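Local structure of LP04448p (4QMH) at residues V96-L107 against A118-G126; W156-P167 against A198-H208. The protein probably binds tubulin through its TOG domains and, as a member of the XMAP215 family, drives microtubule polymerization. One frame throughout, in Å; residues are numbered along the deposited sequence.

Contact 1: V96-L107 against A118-G126; sequences VRNLFPGFLHAL and ALNCINSFG
Phe103 and Ala118, CA to CA 5.2 Å, are where helical segments 96-107 and 118-126 come closest; the chains run roughly antiparallel, at 146°, with axes 8.8 Å apart at closest. There Ala118 CB rests 3.5 Å from Phe103 O; a methyl is small enough to allow this approach, and Ala106 adds a second small residue beside it. Toward Val96 and Phe125 the backbones spread (CA to CA 7.7 Å), and the rings of Phe125 and Phe103, which reaches across from the close point, fill the gap. Phe103 is a knob among Ala118, Cys121, Ile122 and Phe125. With CG anti to the carbonyl carbon (chi1 -61°), its ring is laid across helix 118-126 so that Cys121 CB sits over its centre, a CH-pi contact of 3.7 Å to the centroid, with SG making a sulfur-aromatic contact; small, polarisable cysteine suits a flat ring. The ring's edge meets the face of Phe125 in a T-shaped stack, planes at 62°. Leu99 CD1 and Val96 CG2 also reach Phe125. Ile122 presses CG1 against Phe103 CB (3.6 Å) and the edge of Phe100, while its CD1 faces Leu107 CD1 tip to tip. Helices 58-66 and 71-88 cover the Phe103 side; helices 139-145 and 149-162 pack against Phe100, Leu104 and Ile122.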
loop_
_atom_site.group_PDB
_atom_site.type_symbol
_atom_site.label_atom_id
_atom_site.label_comp_id
_atom_site.label_asym_id
_atom_site.label_seq_id
_atom_site.Cartn_x
_atom_site.Cartn_y
_atom_site.Cartn_z
ATOM N N VAL A 96 -3.793 -0.269 -8.902
ATOM C CA VAL A 96 -3.369 0.131 -7.562
ATOM C C VAL A 96 -4.548 0.591 -6.695
ATOM O O VAL A 96 -4.664 0.218 -5.523
ATOM C CB VAL A 96 -2.260 1.216 -7.643
ATOM C CG1 VAL A 96 -2.135 1.969 -6.323
ATOM C CG2 VAL A 96 -0.944 0.576 -8.041
ATOM N N ARG A 97 -5.448 1.379 -7.273
ATOM C CA ARG A 97 -6.608 1.840 -6.516
ATOM C C ARG A 97 -7.459 0.690 -5.949
ATOM O O ARG A 97 -8.006 0.795 -4.848
ATOM C CB ARG A 97 -7.449 2.776 -7.380
ATOM C CG ARG A 97 -8.627 3.378 -6.686
ATOM C CD ARG A 97 -9.320 4.363 -7.609
ATOM N NE ARG A 97 -10.544 4.853 -7.003
ATOM C CZ ARG A 97 -10.590 5.881 -6.172
ATOM N NH1 ARG A 97 -9.468 6.527 -5.861
ATOM N NH2 ARG A 97 -11.751 6.261 -5.659
ATOM N N ASN A 98 -7.563 -0.413 -6.690
ATOM C CA ASN A 98 -8.289 -1.577 -6.189
ATOM C C ASN A 98 -7.515 -2.383 -5.148
ATOM O O ASN A 98 -8.078 -2.811 -4.140
ATOM C CB ASN A 98 -8.719 -2.495 -7.342
ATOM C CG ASN A 98 -9.999 -2.027 -8.023
ATOM O OD1 ASN A 98 -11.075 -2.011 -7.416
ATOM N ND2 ASN A 98 -9.888 -1.665 -9.290
ATOM N N LEU A 99 -6.223 -2.580 -5.384
ATOM C CA LEU A 99 -5.467 -3.580 -4.634
ATOM C C LEU A 99 -4.669 -3.022 -3.468
ATOM O O LEU A 99 -4.489 -3.701 -2.467
ATOM C CB LEU A 99 -4.517 -4.340 -5.553
ATOM C CG LEU A 99 -5.228 -5.016 -6.723
ATOM C CD1 LEU A 99 -4.199 -5.658 -7.648
ATOM C CD2 LEU A 99 -6.234 -6.041 -6.216
ATOM N N PHE A 100 -4.174 -1.798 -3.609
ATOM C CA PHE A 100 -3.332 -1.203 -2.571
ATOM C C PHE A 100 -4.022 -1.105 -1.194
ATOM O O PHE A 100 -3.400 -1.410 -0.183
ATOM C CB PHE A 100 -2.811 0.162 -3.058
ATOM C CG PHE A 100 -1.823 0.834 -2.137
ATOM C CD1 PHE A 100 -0.724 0.151 -1.633
ATOM C CD2 PHE A 100 -1.956 2.188 -1.840
ATOM C CE1 PHE A 100 0.204 0.791 -0.822
ATOM C CE2 PHE A 100 -1.035 2.828 -1.019
ATOM C CZ PHE A 100 0.048 2.127 -0.515
ATOM N N PRO A 101 -5.299 -0.682 -1.145
ATOM C CA PRO A 101 -5.946 -0.674 0.176
ATOM C C PRO A 101 -5.905 -2.042 0.856
ATOM O O PRO A 101 -5.727 -2.116 2.083
ATOM C CB PRO A 101 -7.382 -0.276 -0.146
ATOM C CG PRO A 101 -7.228 0.632 -1.364
ATOM C CD PRO A 101 -6.142 -0.049 -2.177
ATOM N N GLY A 102 -6.042 -3.107 0.067
ATOM C CA GLY A 102 -5.996 -4.457 0.609
ATOM C C GLY A 102 -4.602 -4.843 1.081
ATOM O O GLY A 102 -4.443 -5.495 2.106
ATOM N N PHE A 103 -3.580 -4.453 0.322
ATOM C CA PHE A 103 -2.202 -4.654 0.748
ATOM C C PHE A 103 -1.948 -3.938 2.069
ATOM O O PHE A 103 -1.327 -4.483 2.983
ATOM C CB PHE A 103 -1.209 -4.091 -0.276
ATOM C CG PHE A 103 -1.284 -4.712 -1.636
ATOM C CD1 PHE A 103 -1.898 -5.936 -1.852
ATOM C CD2 PHE A 103 -0.722 -4.046 -2.713
ATOM C CE1 PHE A 103 -1.948 -6.483 -3.125
ATOM C CE2 PHE A 103 -0.760 -4.589 -3.996
ATOM C CZ PHE A 103 -1.382 -5.813 -4.200
ATOM N N LEU A 104 -2.420 -2.701 2.165
ATOM C CA LEU A 104 -2.182 -1.922 3.369
ATOM C C LEU A 104 -2.861 -2.592 4.547
ATOM O O LEU A 104 -2.326 -2.635 5.653
ATOM C CB LEU A 104 -2.709 -0.496 3.207
ATOM C CG LEU A 104 -1.930 0.440 2.278
ATOM C CD1 LEU A 104 -2.686 1.755 2.133
ATOM C CD2 LEU A 104 -0.501 0.655 2.792
ATOM N N HIS A 105 -4.063 -3.101 4.318
ATOM C CA HIS A 105 -4.790 -3.707 5.403
ATOM C C HIS A 105 -4.074 -4.955 5.924
ATOM O O HIS A 105 -4.069 -5.216 7.127
ATOM C CB HIS A 105 -6.216 -4.034 4.986
ATOM C CG HIS A 105 -7.087 -4.392 6.140
ATOM N ND1 HIS A 105 -7.538 -3.457 7.048
ATOM C CD2 HIS A 105 -7.553 -5.589 6.560
ATOM C CE1 HIS A 105 -8.266 -4.067 7.967
ATOM N NE2 HIS A 105 -8.287 -5.359 7.696
ATOM N N ALA A 106 -3.441 -5.708 5.023
ATOM C CA ALA A 106 -2.720 -6.910 5.430
ATOM C C ALA A 106 -1.451 -6.581 6.215
ATOM O O ALA A 106 -0.891 -7.452 6.878
ATOM C CB ALA A 106 -2.372 -7.772 4.199
ATOM N N LEU A 107 -0.975 -5.339 6.112
ATOM C CA LEU A 107 0.175 -4.905 6.920
ATOM C C LEU A 107 -0.128 -4.943 8.405
ATOM O O LEU A 107 0.780 -4.856 9.227
ATOM C CB LEU A 107 0.597 -3.477 6.564
ATOM C CG LEU A 107 1.312 -3.246 5.244
ATOM C CD1 LEU A 107 1.612 -1.749 5.107
ATOM C CD2 LEU A 107 2.598 -4.049 5.159
ATOM N N ALA A 118 2.598 -8.763 2.249
ATOM C CA ALA A 118 1.913 -7.523 1.921
ATOM C C ALA A 118 2.929 -6.457 1.494
ATOM O O ALA A 118 2.722 -5.747 0.510
ATOM C CB ALA A 118 1.088 -7.046 3.109
ATOM N N LEU A 119 4.026 -6.351 2.238
ATOM C CA LEU A 119 5.086 -5.396 1.904
ATOM C C LEU A 119 5.687 -5.698 0.535
ATOM O O LEU A 119 5.997 -4.792 -0.229
ATOM C CB LEU A 119 6.184 -5.421 2.968
ATOM C CG LEU A 119 5.935 -4.611 4.231
ATOM C CD1 LEU A 119 7.063 -4.826 5.229
ATOM C CD2 LEU A 119 5.792 -3.121 3.888
ATOM N N ASN A 120 5.846 -6.980 0.232
ATOM C CA ASN A 120 6.425 -7.400 -1.039
ATOM C C ASN A 120 5.539 -7.045 -2.220
ATOM O O ASN A 120 6.027 -6.647 -3.274
ATOM C CB ASN A 120 6.683 -8.904 -1.028
ATOM C CG ASN A 120 7.808 -9.290 -0.098
ATOM O OD1 ASN A 120 8.728 -8.508 0.142
ATOM N ND2 ASN A 120 7.746 -10.506 0.430
ATOM N N CYS A 121 4.232 -7.208 -2.044
ATOM C CA CYS A 121 3.278 -6.767 -3.050
ATOM C C CYS A 121 3.394 -5.278 -3.266
ATOM O O CYS A 121 3.440 -4.807 -4.398
ATOM C CB CYS A 121 1.847 -7.059 -2.620
ATOM S SG CYS A 121 1.259 -8.667 -3.097
ATOM N N ILE A 122 3.390 -4.524 -2.171
ATOM C CA ILE A 122 3.456 -3.086 -2.280
ATOM C C ILE A 122 4.703 -2.682 -3.046
ATOM O O ILE A 122 4.629 -1.923 -4.002
ATOM C CB ILE A 122 3.442 -2.400 -0.898
ATOM C CG1 ILE A 122 2.065 -2.581 -0.245
ATOM C CG2 ILE A 122 3.763 -0.918 -1.063
ATOM C CD1 ILE A 122 1.998 -2.196 1.242
ATOM N N ASN A 123 5.847 -3.213 -2.635
ATOM C CA ASN A 123 7.099 -2.805 -3.261
ATOM C C ASN A 123 7.244 -3.317 -4.694
ATOM O O ASN A 123 7.873 -2.664 -5.522
ATOM C CB ASN A 123 8.294 -3.181 -2.381
ATOM C CG ASN A 123 8.392 -2.302 -1.147
ATOM O OD1 ASN A 123 8.070 -1.114 -1.197
ATOM N ND2 ASN A 123 8.812 -2.883 -0.031
ATOM N N SER A 124 6.647 -4.469 -4.986
ATOM C CA SER A 124 6.625 -4.950 -6.364
ATOM C C SER A 124 5.811 -4.035 -7.266
ATOM O O SER A 124 6.263 -3.660 -8.356
ATOM C CB SER A 124 6.096 -6.377 -6.458
ATOM O OG SER A 124 6.098 -6.782 -7.822
ATOM N N PHE A 125 4.606 -3.673 -6.828
ATOM C CA PHE A 125 3.801 -2.738 -7.591
ATOM C C PHE A 125 4.517 -1.397 -7.710
ATOM O O PHE A 125 4.484 -0.761 -8.761
ATOM C CB PHE A 125 2.415 -2.556 -6.959
ATOM C CG PHE A 125 1.404 -3.586 -7.406
ATOM C CD1 PHE A 125 1.494 -4.907 -6.982
ATOM C CD2 PHE A 125 0.373 -3.229 -8.267
ATOM C CE1 PHE A 125 0.564 -5.850 -7.405
ATOM C CE2 PHE A 125 -0.560 -4.166 -8.690
ATOM C CZ PHE A 125 -0.458 -5.478 -8.258
ATOM N N GLY A 126 5.173 -0.972 -6.636
ATOM C CA GLY A 126 5.858 0.314 -6.647
ATOM C C GLY A 126 6.970 0.362 -7.679
ATOM O O GLY A 126 7.067 1.297 -8.475
#

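Contact 2: W156-P167 against A198-H208; sequences WAWLADKLPGLP and ANEAVLGIMIH
Ala160 drops its methyl group against the backbone of Ala201, CB to CA 3.7 Å, where small residues on both sides permit close approach. The axes of helices 156-162 and 198-208 come within 7.8 Å and run in broadly the same direction, at 43°. To one end, Trp156 supplies the large bump: Ala198 CB sits over the face of its five-membered ring in a CH-pi contact, 3.8 Å from the centroid, and Ala201 CB touches CE3. To the other, the hollow is Gly204, which has no side chain and so makes room for Leu163 CB and the ring of Pro164. Leu163 then sends CD1 to Ile205 CD1 (3.7 Å), while Ile207 CD1 lies against Pro164 CB. One water donates to Ala160 O, whose helical partner would be Pro164, which has no N-H, and to Glu200 O, one turn before Gly204 N, from which it accepts at the kink. Just before the proline, Leu163 O accepts from His208 NE2, at 2.8 Å and 161°, near the ring plane; Leu166 N reaches this carbonyl from the opposite face. Small residues thus allow tight packing, the water satisfies backbone groups left by Pro164 and the kink, and His208, its NE2 protonated, gives Leu163 O a second donor.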
loop_
_atom_site.group_PDB
_atom_site.type_symbol
_atom_site.label_atom_id
_atom_site.label_comp_id
_atom_site.label_asym_id
_atom_site.label_seq_id
_atom_site.Cartn_x
_atom_site.Cartn_y
_atom_site.Cartn_z
ATOM N N TRP A 156 4.510 3.323 8.910
ATOM C CA TRP A 156 5.484 4.377 9.156
ATOM C C TRP A 156 6.910 3.964 8.756
ATOM O O TRP A 156 7.686 4.789 8.282
ATOM C CB TRP A 156 5.449 4.858 10.613
ATOM C CG TRP A 156 4.270 5.743 10.923
ATOM C CD1 TRP A 156 3.308 5.521 11.871
ATOM C CD2 TRP A 156 3.923 6.985 10.285
ATOM N NE1 TRP A 156 2.398 6.546 11.867
ATOM C CE2 TRP A 156 2.743 7.453 10.899
ATOM C CE3 TRP A 156 4.494 7.741 9.254
ATOM C CZ2 TRP A 156 2.119 8.647 10.520
ATOM C CZ3 TRP A 156 3.873 8.922 8.877
ATOM C CH2 TRP A 156 2.697 9.366 9.510
ATOM N N ALA A 157 7.262 2.694 8.940
ATOM C CA ALA A 157 8.596 2.241 8.548
ATOM C C ALA A 157 8.732 2.358 7.042
ATOM O O ALA A 157 9.769 2.764 6.528
ATOM C CB ALA A 157 8.817 0.800 8.971
ATOM N N TRP A 158 7.669 1.982 6.337
ATOM C CA TRP A 158 7.691 1.996 4.882
ATOM C C TRP A 158 7.774 3.423 4.373
ATOM O O TRP A 158 8.554 3.718 3.476
ATOM C CB TRP A 158 6.459 1.284 4.329
ATOM C CG TRP A 158 6.385 1.228 2.822
ATOM C CD1 TRP A 158 7.014 0.340 2.001
ATOM C CD2 TRP A 158 5.595 2.072 1.976
ATOM N NE1 TRP A 158 6.676 0.587 0.678
ATOM C CE2 TRP A 158 5.812 1.652 0.640
ATOM C CE3 TRP A 158 4.738 3.153 2.217
ATOM C CZ2 TRP A 158 5.196 2.272 -0.444
ATOM C CZ3 TRP A 158 4.132 3.771 1.135
ATOM C CH2 TRP A 158 4.364 3.326 -0.180
ATOM N N LEU A 159 6.987 4.320 4.955
ATOM C CA LEU A 159 7.054 5.718 4.551
ATOM C C LEU A 159 8.430 6.302 4.846
ATOM O O LEU A 159 8.974 7.046 4.036
ATOM C CB LEU A 159 5.964 6.544 5.245
ATOM C CG LEU A 159 4.525 6.241 4.804
ATOM C CD1 LEU A 159 3.513 6.825 5.792
ATOM C CD2 LEU A 159 4.270 6.773 3.405
ATOM N N ALA A 160 8.997 5.956 6.001
ATOM C CA ALA A 160 10.302 6.490 6.387
ATOM C C ALA A 160 11.377 6.004 5.429
ATOM O O ALA A 160 12.327 6.723 5.111
ATOM C CB ALA A 160 10.646 6.083 7.834
ATOM N N ASP A 161 11.202 4.780 4.951
ATOM C CA ASP A 161 12.147 4.139 4.053
ATOM C C ASP A 161 12.032 4.694 2.631
ATOM O O ASP A 161 13.042 4.928 1.978
ATOM C CB ASP A 161 11.916 2.622 4.065
ATOM C CG ASP A 161 12.903 1.868 3.190
ATOM O OD1 ASP A 161 14.109 2.187 3.238
ATOM O OD2 ASP A 161 12.469 0.953 2.454
ATOM N N LYS A 162 10.807 4.922 2.166
ATOM C CA LYS A 162 10.580 5.214 0.752
ATOM C C LYS A 162 10.515 6.700 0.399
ATOM O O LYS A 162 11.034 7.110 -0.649
ATOM C CB LYS A 162 9.303 4.516 0.261
ATOM C CG LYS A 162 9.357 3.000 0.323
ATOM C CD LYS A 162 10.385 2.432 -0.640
ATOM C CE LYS A 162 10.408 0.913 -0.587
ATOM N NZ LYS A 162 11.465 0.348 -1.476
ATOM N N LEU A 163 9.885 7.513 1.246
ATOM C CA LEU A 163 9.713 8.933 0.905
ATOM C C LEU A 163 11.019 9.683 0.607
ATOM O O LEU A 163 11.059 10.499 -0.311
ATOM C CB LEU A 163 8.929 9.680 1.983
ATOM C CG LEU A 163 7.429 9.412 2.024
ATOM C CD1 LEU A 163 6.817 10.098 3.246
ATOM C CD2 LEU A 163 6.774 9.899 0.740
ATOM N N PRO A 164 12.081 9.434 1.387
ATOM C CA PRO A 164 13.283 10.227 1.092
ATOM C C PRO A 164 13.875 9.952 -0.300
ATOM O O PRO A 164 14.584 10.809 -0.839
ATOM C CB PRO A 164 14.259 9.807 2.202
ATOM C CG PRO A 164 13.370 9.374 3.336
ATOM C CD PRO A 164 12.207 8.682 2.649
ATOM N N GLY A 165 13.570 8.795 -0.887
ATOM C CA GLY A 165 14.145 8.432 -2.172
ATOM C C GLY A 165 13.240 8.660 -3.370
ATOM O O GLY A 165 13.605 8.345 -4.505
ATOM N N LEU A 166 12.056 9.203 -3.115
ATOM C CA LEU A 166 11.095 9.489 -4.174
ATOM C C LEU A 166 11.206 10.949 -4.583
ATOM O O LEU A 166 11.202 11.840 -3.732
ATOM C CB LEU A 166 9.665 9.187 -3.701
ATOM C CG LEU A 166 9.300 7.711 -3.510
ATOM C CD1 LEU A 166 7.896 7.547 -2.951
ATOM C CD2 LEU A 166 9.455 6.943 -4.820
ATOM N N PRO A 167 11.316 11.203 -5.894
ATOM C CA PRO A 167 11.365 12.582 -6.384
ATOM C C PRO A 167 10.014 13.247 -6.165
ATOM O O PRO A 167 8.997 12.555 -6.154
ATOM C CB PRO A 167 11.643 12.414 -7.881
ATOM C CG PRO A 167 11.087 11.078 -8.215
ATOM C CD PRO A 167 11.308 10.219 -6.988
ATOM N N ALA A 198 7.277 6.408 13.545
ATOM C CA ALA A 198 6.710 7.696 13.124
ATOM C C ALA A 198 7.757 8.818 13.213
ATOM O O ALA A 198 7.873 9.669 12.313
ATOM C CB ALA A 198 5.455 8.024 13.923
ATOM N N ASN A 199 8.552 8.812 14.275
ATOM C CA ASN A 199 9.633 9.785 14.370
ATOM C C ASN A 199 10.617 9.662 13.215
ATOM O O ASN A 199 11.091 10.673 12.682
ATOM C CB ASN A 199 10.346 9.690 15.721
ATOM C CG ASN A 199 9.616 10.446 16.812
ATOM O OD1 ASN A 199 9.726 11.668 16.916
ATOM N ND2 ASN A 199 8.847 9.724 17.624
ATOM N N GLU A 200 10.912 8.430 12.818
ATOM C CA GLU A 200 11.830 8.194 11.708
ATOM C C GLU A 200 11.264 8.689 10.384
ATOM O O GLU A 200 12.010 8.951 9.453
ATOM C CB GLU A 200 12.198 6.713 11.618
ATOM C CG GLU A 200 13.006 6.243 12.815
ATOM C CD GLU A 200 13.493 4.822 12.671
ATOM O OE1 GLU A 200 13.289 4.224 11.590
ATOM O OE2 GLU A 200 14.092 4.312 13.642
ATOM N N ALA A 201 9.943 8.821 10.313
ATOM C CA ALA A 201 9.268 9.237 9.088
ATOM C C ALA A 201 9.185 10.761 8.977
ATOM O O ALA A 201 8.825 11.292 7.934
ATOM C CB ALA A 201 7.869 8.627 9.031
ATOM N N VAL A 202 9.509 11.470 10.055
ATOM C CA VAL A 202 9.409 12.930 10.030
ATOM C C VAL A 202 10.236 13.530 8.894
ATOM O O VAL A 202 9.741 14.373 8.134
ATOM C CB VAL A 202 9.835 13.554 11.372
ATOM C CG1 VAL A 202 9.915 15.082 11.252
ATOM C CG2 VAL A 202 8.838 13.176 12.468
ATOM N N LEU A 203 11.483 13.077 8.755
ATOM C CA LEU A 203 12.363 13.627 7.728
ATOM C C LEU A 203 11.806 13.384 6.332
ATOM O O LEU A 203 11.782 14.289 5.495
ATOM C CB LEU A 203 13.779 13.052 7.846
ATOM C CG LEU A 203 14.754 13.531 6.769
ATOM C CD1 LEU A 203 14.929 15.046 6.845
ATOM C CD2 LEU A 203 16.095 12.814 6.915
ATOM N N GLY A 204 11.360 12.161 6.077
ATOM C CA GLY A 204 10.763 11.834 4.796
ATOM C C GLY A 204 9.581 12.713 4.429
ATOM O O GLY A 204 9.473 13.154 3.294
ATOM N N ILE A 205 8.665 12.928 5.374
ATOM C CA ILE A 205 7.536 13.829 5.160
ATOM C C ILE A 205 8.035 15.238 4.864
ATOM O O ILE A 205 7.585 15.889 3.920
ATOM C CB ILE A 205 6.599 13.867 6.400
ATOM C CG1 ILE A 205 6.052 12.462 6.712
ATOM C CG2 ILE A 205 5.481 14.896 6.214
ATOM C CD1 ILE A 205 4.927 12.013 5.816
ATOM N N MET A 206 8.986 15.711 5.661
ATOM C CA MET A 206 9.490 17.071 5.476
ATOM C C MET A 206 10.214 17.274 4.147
ATOM O O MET A 206 10.210 18.375 3.607
ATOM C CB MET A 206 10.414 17.450 6.627
ATOM C CG MET A 206 10.687 18.945 6.703
ATOM S SD MET A 206 11.732 19.359 8.097
ATOM C CE MET A 206 10.572 19.135 9.441
ATOM N N ILE A 207 10.851 16.226 3.633
ATOM C CA ILE A 207 11.520 16.326 2.339
ATOM C C ILE A 207 10.521 16.741 1.257
ATOM O O ILE A 207 10.872 17.462 0.316
ATOM C CB ILE A 207 12.230 15.008 1.968
ATOM C CG1 ILE A 207 13.554 14.908 2.721
ATOM C CG2 ILE A 207 12.436 14.896 0.457
ATOM C CD1 ILE A 207 14.190 13.539 2.649
ATOM N N HIS A 208 9.269 16.326 1.415
ATOM C CA HIS A 208 8.227 16.662 0.447
ATOM C C HIS A 208 7.410 17.912 0.774
ATOM O O HIS A 208 6.971 18.615 -0.132
ATOM C CB HIS A 208 7.313 15.450 0.217
ATOM C CG HIS A 208 8.016 14.311 -0.444
ATOM N ND1 HIS A 208 8.057 14.160 -1.813
ATOM C CD2 HIS A 208 8.761 13.302 0.068
ATOM C CE1 HIS A 208 8.779 13.097 -2.115
ATOM N NE2 HIS A 208 9.210 12.552 -0.991
HETATM O O HOH W 1 12.148 9.422 6.729
#

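Contact 1 closes before contact 2 opens along the chain, and their centres are about 18 Å apart. Contact 1 pairs helix 96-106 with helix 112-129, its centre about 4 Å from the centre of the chain; contact 2 pairs helix 149-162 with helix 192-209, centred about 15 Å from it. The two meet directly where helix 112-129 packs on helix 149-162: Asn123 OD1 probably accepts a hydrogen bond from Trp158 NE1 (2.9 Å), and Ile122 CG2 touches Trp158 CZ2. The antiparallel pair and the broadly parallel pair therefore belong to one continuous row of helices, as in TOG domains, which are built of HEAT repeats and bind tubulin; both contacts are probably packing within that scaffold.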